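Local coordinates for Exo-poly-alpha-D-galacturonosidase (Thermotoga maritima, PDB 3JUR), which probably hydrolyses polygalacturonate, the backbone of pectin, releasing galacturonic acid units from chain ends, as a hyperthermoactive tetrameric glycosidase, at residues I23-V28 with G59-V64; R49-L54 with H75-I80; E81-G86 with A126-G131. All blocks are in the same frame, centred on the assembly; numbering follows the deposited sequence.

Interaction 1: residues I23-V28 with G59-V64; sequences IPDREV and GGRLIV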
ATOM      1  N   ILE D  23      51.463 -19.078   8.370  1.00 28.74           N
ATOM      2  CA  ILE D  23      52.619 -18.199   8.513  1.00 28.74           C
ATOM      3  C   ILE D  23      53.544 -18.825   9.548  1.00 28.67           C
ATOM      4  O   ILE D  23      53.117 -19.067  10.680  1.00 28.67           O
ATOM      5  CB  ILE D  23      52.208 -16.753   8.953  1.00 28.54           C
ATOM      6  CG1 ILE D  23      51.251 -16.098   7.938  1.00 28.36           C
ATOM      7  CG2 ILE D  23      53.435 -15.887   9.221  1.00 28.77           C
ATOM      8  CD1 ILE D  23      51.850 -15.783   6.560  1.00 27.48           C
ATOM      9  N   PRO D  24      54.810 -19.102   9.165  1.00 28.92           N
ATOM     10  CA  PRO D  24      55.784 -19.716  10.072  1.00 28.84           C
ATOM     11  C   PRO D  24      55.834 -19.036  11.443  1.00 29.00           C
ATOM     12  O   PRO D  24      55.726 -17.809  11.534  1.00 28.89           O
ATOM     13  CB  PRO D  24      57.114 -19.521   9.336  1.00 28.83           C
ATOM     14  CG  PRO D  24      56.744 -19.497   7.901  1.00 28.96           C
ATOM     15  CD  PRO D  24      55.392 -18.839   7.832  1.00 28.89           C
ATOM     16  N   ASP D  25      55.989 -19.837  12.496  1.00 29.14           N
ATOM     17  CA  ASP D  25      56.076 -19.320  13.860  1.00 29.20           C
ATOM     18  C   ASP D  25      57.471 -18.746  14.099  1.00 29.03           C
ATOM     19  O   ASP D  25      58.395 -19.456  14.504  1.00 29.17           O
ATOM     20  CB  ASP D  25      55.739 -20.415  14.882  1.00 29.35           C
ATOM     21  CG  ASP D  25      55.377 -19.852  16.251  1.00 30.01           C
ATOM     22  OD1 ASP D  25      54.675 -18.819  16.314  1.00 30.79           O
ATOM     23  OD2 ASP D  25      55.785 -20.450  17.270  1.00 30.80           O
ATOM     24  N   ARG D  26      57.604 -17.451  13.832  1.00 28.82           N
ATOM     25  CA  ARG D  26      58.891 -16.768  13.787  1.00 28.65           C
ATOM     26  C   ARG D  26      58.585 -15.287  13.594  1.00 28.57           C
ATOM     27  O   ARG D  26      57.726 -14.936  12.781  1.00 28.46           O
ATOM     28  CB  ARG D  26      59.705 -17.299  12.598  1.00 28.65           C
ATOM     29  CG  ARG D  26      61.194 -17.092  12.671  1.00 28.36           C
ATOM     30  CD  ARG D  26      61.877 -17.557  11.382  1.00 28.18           C
ATOM     31  NE  ARG D  26      61.966 -19.016  11.265  1.00 27.38           N
ATOM     32  CZ  ARG D  26      61.374 -19.750  10.321  1.00 27.11           C
ATOM     33  NH1 ARG D  26      60.634 -19.182   9.375  1.00 26.16           N
ATOM     34  NH2 ARG D  26      61.528 -21.064  10.319  1.00 26.66           N
ATOM     35  N   GLU D  27      59.263 -14.420  14.346  1.00 28.38           N
ATOM     36  CA  GLU D  27      59.025 -12.976  14.244  1.00 28.30           C
ATOM     37  C   GLU D  27      60.261 -12.110  14.480  1.00 28.10           C
ATOM     38  O   GLU D  27      61.120 -12.432  15.301  1.00 28.04           O
ATOM     39  CB  GLU D  27      57.892 -12.536  15.182  1.00 28.43           C
ATOM     40  CG  GLU D  27      58.192 -12.688  16.671  1.00 28.91           C
ATOM     41  CD  GLU D  27      57.032 -12.266  17.567  1.00 29.75           C
ATOM     42  OE1 GLU D  27      57.300 -11.730  18.662  1.00 30.72           O
ATOM     43  OE2 GLU D  27      55.859 -12.461  17.182  1.00 29.23           O
ATOM     44  N   VAL D  28      60.340 -11.006  13.743  1.00 27.84           N
ATOM     45  CA  VAL D  28      61.361  -9.992  13.990  1.00 27.40           C
ATOM     46  C   VAL D  28      60.690  -8.616  14.121  1.00 27.11           C
ATOM     47  O   VAL D  28      59.600  -8.394  13.586  1.00 27.02           O
ATOM     48  CB  VAL D  28      62.469  -9.982  12.902  1.00 27.46           C
ATOM     49  CG1 VAL D  28      63.771  -9.475  13.494  1.00 27.64           C
ATOM     50  CG2 VAL D  28      62.707 -11.376  12.341  1.00 27.64           C
ATOM     51  N   GLY D  59      60.346 -17.313   6.192  1.00 26.76           N
ATOM     52  CA  GLY D  59      59.148 -16.521   6.445  1.00 26.48           C
ATOM     53  C   GLY D  59      58.867 -16.264   7.913  1.00 26.24           C
ATOM     54  O   GLY D  59      59.625 -16.678   8.789  1.00 26.37           O
ATOM     55  N   GLY D  60      57.765 -15.571   8.176  1.00 26.22           N
ATOM     56  CA  GLY D  60      57.370 -15.229   9.536  1.00 25.93           C
ATOM     57  C   GLY D  60      56.687 -13.881   9.615  1.00 25.75           C
ATOM     58  O   GLY D  60      56.230 -13.354   8.597  1.00 25.55           O
ATOM     59  N   ARG D  61      56.635 -13.327  10.828  1.00 25.62           N
ATOM     60  CA  ARG D  61      55.940 -12.072  11.113  1.00 25.77           C
ATOM     61  C   ARG D  61      56.912 -10.903  11.280  1.00 25.42           C
ATOM     62  O   ARG D  61      57.909 -11.007  11.998  1.00 25.65           O
ATOM     63  CB  ARG D  61      55.055 -12.202  12.370  1.00 25.91           C
ATOM     64  CG  ARG D  61      54.074 -13.399  12.359  1.00 27.58           C
ATOM     65  CD  ARG D  61      53.159 -13.463  13.602  1.00 29.34           C
ATOM     66  NE  ARG D  61      53.903 -13.634  14.856  1.00 31.45           N
ATOM     67  CZ  ARG D  61      54.218 -14.806  15.413  1.00 31.88           C
ATOM     68  NH1 ARG D  61      53.865 -15.955  14.847  1.00 32.51           N
ATOM     69  NH2 ARG D  61      54.890 -14.826  16.554  1.00 32.38           N
ATOM     70  N   LEU D  62      56.615  -9.796  10.602  1.00 25.08           N
ATOM     71  CA  LEU D  62      57.346  -8.543  10.785  1.00 24.57           C
ATOM     72  C   LEU D  62      56.495  -7.616  11.649  1.00 24.57           C
ATOM     73  O   LEU D  62      55.418  -7.184  11.237  1.00 24.36           O
ATOM     74  CB  LEU D  62      57.681  -7.892   9.428  1.00 24.28           C
ATOM     75  CG  LEU D  62      58.218  -6.448   9.356  1.00 23.91           C
ATOM     76  CD1 LEU D  62      59.400  -6.208  10.292  1.00 24.15           C
ATOM     77  CD2 LEU D  62      58.590  -6.061   7.933  1.00 22.87           C
ATOM     78  N   ILE D  63      56.980  -7.323  12.850  1.00 24.42           N
ATOM     79  CA  ILE D  63      56.238  -6.485  13.785  1.00 24.23           C
ATOM     80  C   ILE D  63      56.602  -5.010  13.612  1.00 24.17           C
ATOM     81  O   ILE D  63      57.763  -4.621  13.759  1.00 24.12           O
ATOM     82  CB  ILE D  63      56.427  -6.956  15.258  1.00 24.40           C
ATOM     83  CG1 ILE D  63      55.786  -8.337  15.459  1.00 24.04           C
ATOM     84  CG2 ILE D  63      55.829  -5.944  16.245  1.00 24.57           C
ATOM     85  CD1 ILE D  63      56.321  -9.103  16.651  1.00 24.58           C
ATOM     86  N   VAL D  64      55.595  -4.211  13.271  1.00 24.06           N
ATOM     87  CA  VAL D  64      55.710  -2.759  13.214  1.00 24.23           C
ATOM     88  C   VAL D  64      55.010  -2.200  14.457  1.00 24.55           C
ATOM     89  O   VAL D  64      53.777  -2.160  14.506  1.00 24.90           O
ATOM     90  CB  VAL D  64      55.044  -2.172  11.933  1.00 24.22           C
ATOM     91  CG1 VAL D  64      55.245  -0.666  11.859  1.00 24.01           C
ATOM     92  CG2 VAL D  64      55.577  -2.850  10.676  1.00 23.49           C
TER

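Interaction 2: residues R49-L54 with H75-I80; sequences RAIEEL and HLKSNI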
ATOM      1  N   ARG D  49      65.295  -4.940   4.708  1.00 25.18           N
ATOM      2  CA  ARG D  49      66.214  -5.839   5.403  1.00 25.34           C
ATOM      3  C   ARG D  49      65.467  -6.793   6.339  1.00 24.96           C
ATOM      4  O   ARG D  49      65.839  -7.959   6.470  1.00 24.63           O
ATOM      5  CB  ARG D  49      67.260  -5.043   6.177  1.00 25.41           C
ATOM      6  CG  ARG D  49      68.681  -5.543   5.990  1.00 26.90           C
ATOM      7  CD  ARG D  49      69.626  -4.926   7.022  1.00 28.96           C
ATOM      8  NE  ARG D  49      69.311  -3.517   7.272  1.00 30.10           N
ATOM      9  CZ  ARG D  49      69.589  -2.865   8.399  1.00 30.36           C
ATOM     10  NH1 ARG D  49      70.193  -3.482   9.411  1.00 29.86           N
ATOM     11  NH2 ARG D  49      69.252  -1.588   8.515  1.00 31.13           N
ATOM     12  N   ALA D  50      64.405  -6.295   6.974  1.00 24.78           N
ATOM     13  CA  ALA D  50      63.579  -7.117   7.864  1.00 24.57           C
ATOM     14  C   ALA D  50      62.855  -8.233   7.112  1.00 24.47           C
ATOM     15  O   ALA D  50      62.792  -9.364   7.592  1.00 24.10           O
ATOM     16  CB  ALA D  50      62.591  -6.258   8.627  1.00 24.47           C
ATOM     17  N   ILE D  51      62.317  -7.906   5.938  1.00 24.82           N
ATOM     18  CA  ILE D  51      61.613  -8.876   5.092  1.00 25.12           C
ATOM     19  C   ILE D  51      62.578  -9.949   4.569  1.00 25.68           C
ATOM     20  O   ILE D  51      62.246 -11.141   4.561  1.00 25.61           O
ATOM     21  CB  ILE D  51      60.843  -8.175   3.929  1.00 25.04           C
ATOM     22  CG1 ILE D  51      59.612  -7.438   4.477  1.00 25.06           C
ATOM     23  CG2 ILE D  51      60.416  -9.178   2.851  1.00 24.51           C
ATOM     24  CD1 ILE D  51      58.921  -6.512   3.488  1.00 24.16           C
ATOM     25  N   GLU D  52      63.768  -9.521   4.152  1.00 26.11           N
ATOM     26  CA  GLU D  52      64.801 -10.437   3.670  1.00 27.05           C
ATOM     27  C   GLU D  52      65.346 -11.339   4.787  1.00 27.18           C
ATOM     28  O   GLU D  52      65.563 -12.531   4.565  1.00 27.14           O
ATOM     29  CB  GLU D  52      65.925  -9.670   2.950  1.00 27.23           C
ATOM     30  CG  GLU D  52      67.201 -10.477   2.623  1.00 28.80           C
ATOM     31  CD  GLU D  52      66.947 -11.761   1.824  1.00 30.66           C
ATOM     32  OE1 GLU D  52      65.970 -11.819   1.038  1.00 32.59           O
ATOM     33  OE2 GLU D  52      67.739 -12.716   1.987  1.00 31.53           O
ATOM     34  N   GLU D  53      65.547 -10.779   5.979  1.00 27.51           N
ATOM     35  CA  GLU D  53      65.969 -11.584   7.128  1.00 28.03           C
ATOM     36  C   GLU D  53      64.941 -12.679   7.429  1.00 27.96           C
ATOM     37  O   GLU D  53      65.309 -13.823   7.682  1.00 28.20           O
ATOM     38  CB  GLU D  53      66.223 -10.712   8.362  1.00 28.16           C
ATOM     39  CG  GLU D  53      66.840 -11.448   9.562  1.00 29.15           C
ATOM     40  CD  GLU D  53      68.309 -11.787   9.369  1.00 30.55           C
ATOM     41  OE1 GLU D  53      68.626 -12.708   8.582  1.00 30.91           O
ATOM     42  OE2 GLU D  53      69.153 -11.139  10.024  1.00 31.81           O
ATOM     43  N   LEU D  54      63.660 -12.325   7.381  1.00 27.99           N
ATOM     44  CA  LEU D  54      62.580 -13.293   7.586  1.00 27.91           C
ATOM     45  C   LEU D  54      62.502 -14.312   6.459  1.00 27.89           C
ATOM     46  O   LEU D  54      62.388 -15.509   6.703  1.00 27.85           O
ATOM     47  CB  LEU D  54      61.232 -12.582   7.731  1.00 27.72           C
ATOM     48  CG  LEU D  54      60.869 -12.033   9.108  1.00 27.69           C
ATOM     49  CD1 LEU D  54      59.726 -11.034   8.982  1.00 27.61           C
ATOM     50  CD2 LEU D  54      60.508 -13.160  10.069  1.00 27.39           C
ATOM     51  N   HIS D  75      57.846  -4.092  -0.441  1.00 22.41           N
ATOM     52  CA  HIS D  75      57.717  -5.291  -1.264  1.00 22.93           C
ATOM     53  C   HIS D  75      57.724  -6.552  -0.408  1.00 23.06           C
ATOM     54  O   HIS D  75      58.740  -6.909   0.185  1.00 23.34           O
ATOM     55  CB  HIS D  75      58.807  -5.334  -2.344  1.00 22.90           C
ATOM     56  CG  HIS D  75      58.560  -4.388  -3.480  1.00 23.91           C
ATOM     57  ND1 HIS D  75      59.364  -4.340  -4.599  1.00 24.61           N
ATOM     58  CD2 HIS D  75      57.589  -3.461  -3.674  1.00 23.81           C
ATOM     59  CE1 HIS D  75      58.909  -3.415  -5.427  1.00 24.83           C
ATOM     60  NE2 HIS D  75      57.832  -2.868  -4.889  1.00 24.47           N
ATOM     61  N   LEU D  76      56.567  -7.200  -0.326  1.00 23.29           N
ATOM     62  CA  LEU D  76      56.428  -8.433   0.436  1.00 23.61           C
ATOM     63  C   LEU D  76      56.981  -9.617  -0.355  1.00 23.74           C
ATOM     64  O   LEU D  76      57.154  -9.538  -1.570  1.00 24.20           O
ATOM     65  CB  LEU D  76      54.963  -8.665   0.823  1.00 23.54           C
ATOM     66  CG  LEU D  76      54.332  -7.610   1.740  1.00 24.01           C
ATOM     67  CD1 LEU D  76      52.811  -7.716   1.747  1.00 25.26           C
ATOM     68  CD2 LEU D  76      54.888  -7.685   3.161  1.00 24.54           C
ATOM     69  N   LYS D  77      57.293 -10.699   0.350  1.00 23.65           N
ATOM     70  CA  LYS D  77      57.680 -11.953  -0.288  1.00 23.34           C
ATOM     71  C   LYS D  77      56.790 -13.051   0.280  1.00 23.05           C
ATOM     72  O   LYS D  77      56.031 -12.804   1.219  1.00 23.22           O
ATOM     73  CB  LYS D  77      59.168 -12.250  -0.062  1.00 23.38           C
ATOM     74  CG  LYS D  77      60.106 -11.194  -0.653  1.00 23.64           C
ATOM     75  CD  LYS D  77      61.565 -11.545  -0.468  1.00 26.19           C
ATOM     76  CE  LYS D  77      62.453 -10.383  -0.892  1.00 26.64           C
ATOM     77  NZ  LYS D  77      63.867 -10.805  -1.068  1.00 28.16           N
ATOM     78  N   SER D  78      56.859 -14.246  -0.302  1.00 22.70           N
ATOM     79  CA  SER D  78      56.094 -15.398   0.175  1.00 22.29           C
ATOM     80  C   SER D  78      56.333 -15.706   1.656  1.00 22.20           C
ATOM     81  O   SER D  78      57.457 -15.570   2.150  1.00 21.66           O
ATOM     82  CB  SER D  78      56.425 -16.633  -0.664  1.00 22.25           C
ATOM     83  OG  SER D  78      55.789 -16.574  -1.926  1.00 22.33           O
ATOM     84  N   ASN D  79      55.267 -16.114   2.348  1.00 21.82           N
ATOM     85  CA  ASN D  79      55.327 -16.545   3.760  1.00 21.93           C
ATOM     86  C   ASN D  79      55.584 -15.421   4.763  1.00 21.92           C
ATOM     87  O   ASN D  79      56.063 -15.666   5.880  1.00 21.90           O
ATOM     88  CB  ASN D  79      56.336 -17.690   3.953  1.00 21.83           C
ATOM     89  CG  ASN D  79      56.036 -18.883   3.072  1.00 21.44           C
ATOM     90  OD1 ASN D  79      54.927 -19.426   3.093  1.00 21.17           O
ATOM     91  ND2 ASN D  79      57.018 -19.292   2.287  1.00 19.28           N
ATOM     92  N   ILE D  80      55.245 -14.199   4.362  1.00 22.01           N
ATOM     93  CA  ILE D  80      55.460 -13.008   5.180  1.00 22.13           C
ATOM     94  C   ILE D  80      54.142 -12.411   5.677  1.00 22.34           C
ATOM     95  O   ILE D  80      53.208 -12.177   4.892  1.00 22.04           O
ATOM     96  CB  ILE D  80      56.280 -11.923   4.414  1.00 22.05           C
ATOM     97  CG1 ILE D  80      57.664 -12.454   4.000  1.00 22.25           C
ATOM     98  CG2 ILE D  80      56.402 -10.625   5.230  1.00 22.37           C
ATOM     99  CD1 ILE D  80      58.585 -12.883   5.144  1.00 21.84           C
TER

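Interaction 3: residues E81-G86 with A126-G131; sequences ELHVKG and AITGSG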
ATOM      1  N   GLU D  81      54.080 -12.180   6.987  1.00 22.55           N
ATOM      2  CA  GLU D  81      52.988 -11.429   7.598  1.00 22.83           C
ATOM      3  C   GLU D  81      53.500 -10.065   8.056  1.00 22.63           C
ATOM      4  O   GLU D  81      54.421  -9.980   8.874  1.00 22.85           O
ATOM      5  CB  GLU D  81      52.392 -12.199   8.779  1.00 23.28           C
ATOM      6  CG  GLU D  81      51.230 -11.491   9.494  1.00 24.33           C
ATOM      7  CD  GLU D  81      50.800 -12.208  10.767  1.00 26.44           C
ATOM      8  OE1 GLU D  81      50.712 -13.456  10.750  1.00 28.82           O
ATOM      9  OE2 GLU D  81      50.546 -11.533  11.787  1.00 26.79           O
ATOM     10  N   LEU D  82      52.917  -9.005   7.507  1.00 22.16           N
ATOM     11  CA  LEU D  82      53.224  -7.654   7.945  1.00 22.01           C
ATOM     12  C   LEU D  82      52.249  -7.257   9.061  1.00 22.06           C
ATOM     13  O   LEU D  82      51.082  -6.965   8.799  1.00 21.73           O
ATOM     14  CB  LEU D  82      53.148  -6.689   6.756  1.00 21.96           C
ATOM     15  CG  LEU D  82      53.466  -5.202   6.948  1.00 21.81           C
ATOM     16  CD1 LEU D  82      54.931  -4.955   7.351  1.00 21.97           C
ATOM     17  CD2 LEU D  82      53.107  -4.421   5.682  1.00 21.27           C
ATOM     18  N   HIS D  83      52.737  -7.265  10.301  1.00 22.08           N
ATOM     19  CA  HIS D  83      51.900  -7.006  11.475  1.00 22.06           C
ATOM     20  C   HIS D  83      52.031  -5.549  11.924  1.00 21.90           C
ATOM     21  O   HIS D  83      53.057  -5.142  12.478  1.00 21.40           O
ATOM     22  CB  HIS D  83      52.239  -7.990  12.600  1.00 22.38           C
ATOM     23  CG  HIS D  83      51.350  -7.878  13.802  1.00 23.32           C
ATOM     24  ND1 HIS D  83      50.013  -8.223  13.777  1.00 24.72           N
ATOM     25  CD2 HIS D  83      51.610  -7.474  15.068  1.00 23.82           C
ATOM     26  CE1 HIS D  83      49.487  -8.024  14.973  1.00 24.56           C
ATOM     27  NE2 HIS D  83      50.434  -7.569  15.775  1.00 24.62           N
ATOM     28  N   VAL D  84      50.981  -4.770  11.660  1.00 21.60           N
ATOM     29  CA  VAL D  84      51.004  -3.323  11.853  1.00 21.50           C
ATOM     30  C   VAL D  84      50.260  -2.892  13.120  1.00 21.67           C
ATOM     31  O   VAL D  84      49.017  -2.980  13.192  1.00 21.47           O
ATOM     32  CB  VAL D  84      50.417  -2.571  10.621  1.00 21.79           C
ATOM     33  CG1 VAL D  84      50.766  -1.089  10.688  1.00 21.78           C
ATOM     34  CG2 VAL D  84      50.935  -3.169   9.322  1.00 21.66           C
ATOM     35  N   LYS D  85      51.025  -2.432  14.112  1.00 21.62           N
ATOM     36  CA  LYS D  85      50.462  -1.879  15.349  1.00 21.87           C
ATOM     37  C   LYS D  85      50.438  -0.351  15.291  1.00 21.54           C
ATOM     38  O   LYS D  85      49.453   0.271  15.682  1.00 21.21           O
ATOM     39  CB  LYS D  85      51.266  -2.331  16.573  1.00 22.14           C
ATOM     40  CG  LYS D  85      51.113  -3.793  16.947  1.00 23.95           C
ATOM     41  CD  LYS D  85      51.999  -4.106  18.155  1.00 26.61           C
ATOM     42  CE  LYS D  85      51.735  -5.492  18.724  1.00 28.06           C
ATOM     43  NZ  LYS D  85      52.461  -5.678  20.019  1.00 28.91           N
ATOM     44  N   GLY D  86      51.532   0.243  14.813  1.00 21.39           N
ATOM     45  CA  GLY D  86      51.628   1.695  14.651  1.00 21.53           C
ATOM     46  C   GLY D  86      51.069   2.146  13.311  1.00 21.86           C
ATOM     47  O   GLY D  86      50.115   1.560  12.801  1.00 21.72           O
ATOM     48  N   ALA D 126      50.282 -12.080   4.367  1.00 24.83           N
ATOM     49  CA  ALA D 126      49.253 -11.479   5.217  1.00 24.75           C
ATOM     50  C   ALA D 126      49.604 -10.074   5.685  1.00 24.70           C
ATOM     51  O   ALA D 126      50.776  -9.753   5.897  1.00 24.23           O
ATOM     52  CB  ALA D 126      48.957 -12.376   6.413  1.00 24.63           C
ATOM     53  N   ILE D 127      48.577  -9.235   5.819  1.00 24.44           N
ATOM     54  CA  ILE D 127      48.708  -7.943   6.487  1.00 24.10           C
ATOM     55  C   ILE D 127      47.707  -7.921   7.641  1.00 24.15           C
ATOM     56  O   ILE D 127      46.500  -7.995   7.421  1.00 24.07           O
ATOM     57  CB  ILE D 127      48.468  -6.768   5.519  1.00 24.05           C
ATOM     58  CG1 ILE D 127      49.517  -6.776   4.395  1.00 24.01           C
ATOM     59  CG2 ILE D 127      48.468  -5.436   6.273  1.00 23.37           C
ATOM     60  CD1 ILE D 127      49.127  -5.941   3.171  1.00 23.88           C
ATOM     61  N   THR D 128      48.218  -7.840   8.866  1.00 23.85           N
ATOM     62  CA  THR D 128      47.392  -7.984  10.068  1.00 23.79           C
ATOM     63  C   THR D 128      47.675  -6.843  11.052  1.00 23.96           C
ATOM     64  O   THR D 128      48.541  -6.000  10.798  1.00 23.88           O
ATOM     65  CB  THR D 128      47.626  -9.358  10.771  1.00 23.73           C
ATOM     66  OG1 THR D 128      48.927  -9.384  11.372  1.00 24.00           O
ATOM     67  CG2 THR D 128      47.516 -10.519   9.787  1.00 23.85           C
ATOM     68  N   GLY D 129      46.950  -6.822  12.168  1.00 23.83           N
ATOM     69  CA  GLY D 129      47.164  -5.826  13.216  1.00 24.02           C
ATOM     70  C   GLY D 129      46.112  -4.740  13.195  1.00 24.14           C
ATOM     71  O   GLY D 129      45.278  -4.701  12.304  1.00 24.68           O
ATOM     72  N   SER D 130      46.157  -3.846  14.172  1.00 24.04           N
ATOM     73  CA  SER D 130      45.142  -2.808  14.293  1.00 24.36           C
ATOM     74  C   SER D 130      45.692  -1.410  13.999  1.00 23.97           C
ATOM     75  O   SER D 130      45.097  -0.406  14.399  1.00 24.18           O
ATOM     76  CB  SER D 130      44.531  -2.843  15.691  1.00 24.10           C
ATOM     77  OG  SER D 130      45.532  -2.537  16.648  1.00 25.98           O
ATOM     78  N   GLY D 131      46.808  -1.350  13.281  1.00 23.49           N
ATOM     79  CA  GLY D 131      47.457  -0.085  12.970  1.00 23.12           C
ATOM     80  C   GLY D 131      46.958   0.540  11.683  1.00 22.87           C
ATOM     81  O   GLY D 131      45.928   0.135  11.149  1.00 23.48           O
TER
HETATM   82  O   HOH W   1      47.464  -0.699  17.100  1.00 30.26           O

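Interaction 1: residues I23-V28 with G59-V64
The side chain of Arg-61 gathers residues 23-28 against the parallel strand 60-64. Its CB lies 4.0 Å from CB of Glu-27, the bridge partner on the same face of the sheet. With CG anti to the carbonyl carbon, the chain next brings CG to 4.1 Å from CG2 of Ile-23. A bend at chi3 (-62°) then turns the guanidinium edge toward the carboxylates of Asp-25 and Glu-27, with Arg-26 O over one face. Arg-61 NE makes a weak hydrogen bond to Glu-27 OE2, while Arg-61 NH2 reaches the same oxygen at 2.6 Å, the short arm of the salt bridge; OE2 is met from above the carboxylate plane, the two flat groups standing 78° apart. Arg-61 NH1 points straight at Asp-25 OD1, but at 3.3 Å this bond is weak; two carboxylates thus share the edge of one cation. An alanine in place of Arg-61 would remove both salt bridges and probably leave Asp-25 and Glu-27 less firmly held to the strand.

The backbone supplies the register: Arg-61 N donates to Arg-26 O at 2.8 Å, Val-28 N to Arg-61 O at 3.0 Å, and Ile-63 N to Val-28 O at 2.9 Å. Gly-60 suits its place because a beta carbon would collide with Arg-26 O. Arg-26 NH1 donates to Gly-59 O at 2.8 Å; the oxygen lies in the guanidinium plane, the donor above the carbonyl plane. Strand 60-64 is flanked on its other edge by strand 80-84, whereas Val-28 and Leu-62, on the face away from the ion pairs, pack on Leu-54 of helix 44-57.

Interaction 2: residues R49-L54 with H75-I80
Ile-51 is the wedge of this contact, projecting from the helix straight at the loop 75-80. Its two branches divide the work: CD1 runs up to the backbone, 3.3 Å from His-75 O, whereas CG2 sits 4.1 Å from CG of Lys-77, whose chain crosses it obliquely. A beta-branched hydrocarbon suits this spot, as it meets partners in two directions at once. Three residues on, Leu-54 CB rests 3.7 Å from CD1 of Ile-80, which points back at the helix. At the exposed margin, Lys-77 stretches out fully extended beyond CG and places NZ 3.1 Å from Glu-52 OE1, nearly along the C-O axis. Glu-52 leaves the helix on the side away from the loop, and a bend at chi2 (54°) swings its carboxylate round to complete this salt bridge.

Residues 77 to 80 form a type II beta turn; Asn-79 takes the position with positive phi (71°), which asparagine tolerates well, and so returns Ile-80 to the helix. Helix 44-57 lies across the end of the beta-helix, with Ala-50, Ile-51 and Leu-54 also packed on Leu-62 of strand 60-64, while the loop leads from strand 68-75 into strand 80-84.

Interaction 3: residues E81-G86 with A126-G131
This is a parallel strand pairing between successive coils of the right-handed beta-helix characteristic of glycoside hydrolase family 28. Strands 81-84 and 126-128 run only 12° apart, and their hydrogen bonds alternate as parallel geometry requires: Leu-82 N to Ala-126 O (2.8 Å), Thr-128 N to Leu-82 O (3.0 Å) and Val-84 N to Thr-128 O (2.9 Å). The two faces differ sharply. Leu-82 and Ile-127 turn to the buried side, where Leu-82 meets Leu-76, and Ile-127 packs on Val-193 and Phe-195; large aliphatic groups fit this interior.

Glu-81, His-83, Ala-126 and Thr-128 occupy the other face, and the hydroxyl of Thr-128 links its polar members. A chi1 of 70° sets Thr-128 OG1 between the backbone N and the carbonyl carbon, so that it can donate to Glu-81 OE2 (2.7 Å), reached from above the carboxylate plane, and accept from His-83 ND1 (2.9 Å). The histidine offers its ring edge, with OG1 in the ring plane and the N-H...O angle nearly straight at 168°, which fixes the turn of the imidazole. Threonine suits the site because one oxygen serves both as donor and as acceptor; the carboxylate beyond it would probably stabilise positive charge on the ring.

Past the strands the glycines let the chains stay close. At Gly-129 a beta carbon would run into Val-84 O, and at Gly-131 into the backbone of residues 84 to 86. Gly-131 N can therefore donate to Val-84 O at 2.7 Å. Beside it one water donates to Lys-85 O at 2.6 Å and lies 2.7 Å from Ser-130 OG.

Overall arrangement
The three contacts lie together at one end of the beta-helix. Interactions 1 and 3 are both parallel strand pairings, joined because strands 60-64 and 80-84 are themselves neighbours, with Leu-62 N donating to Glu-81 O. Interaction 2 is instead helix against loop, held mainly by apolar branches with one salt bridge at its margin; it touches interaction 1 through Gly-60 N and Asn-79 O. All three are partly buried. Charge pairs dominate the outer face of interaction 1, whereas a threonine hydroxyl hydrogen-bonded to both a carboxylate and an imidazole marks interaction 3, which lies nearer the chain's centre and whose inner face reaches the beta-helix interior.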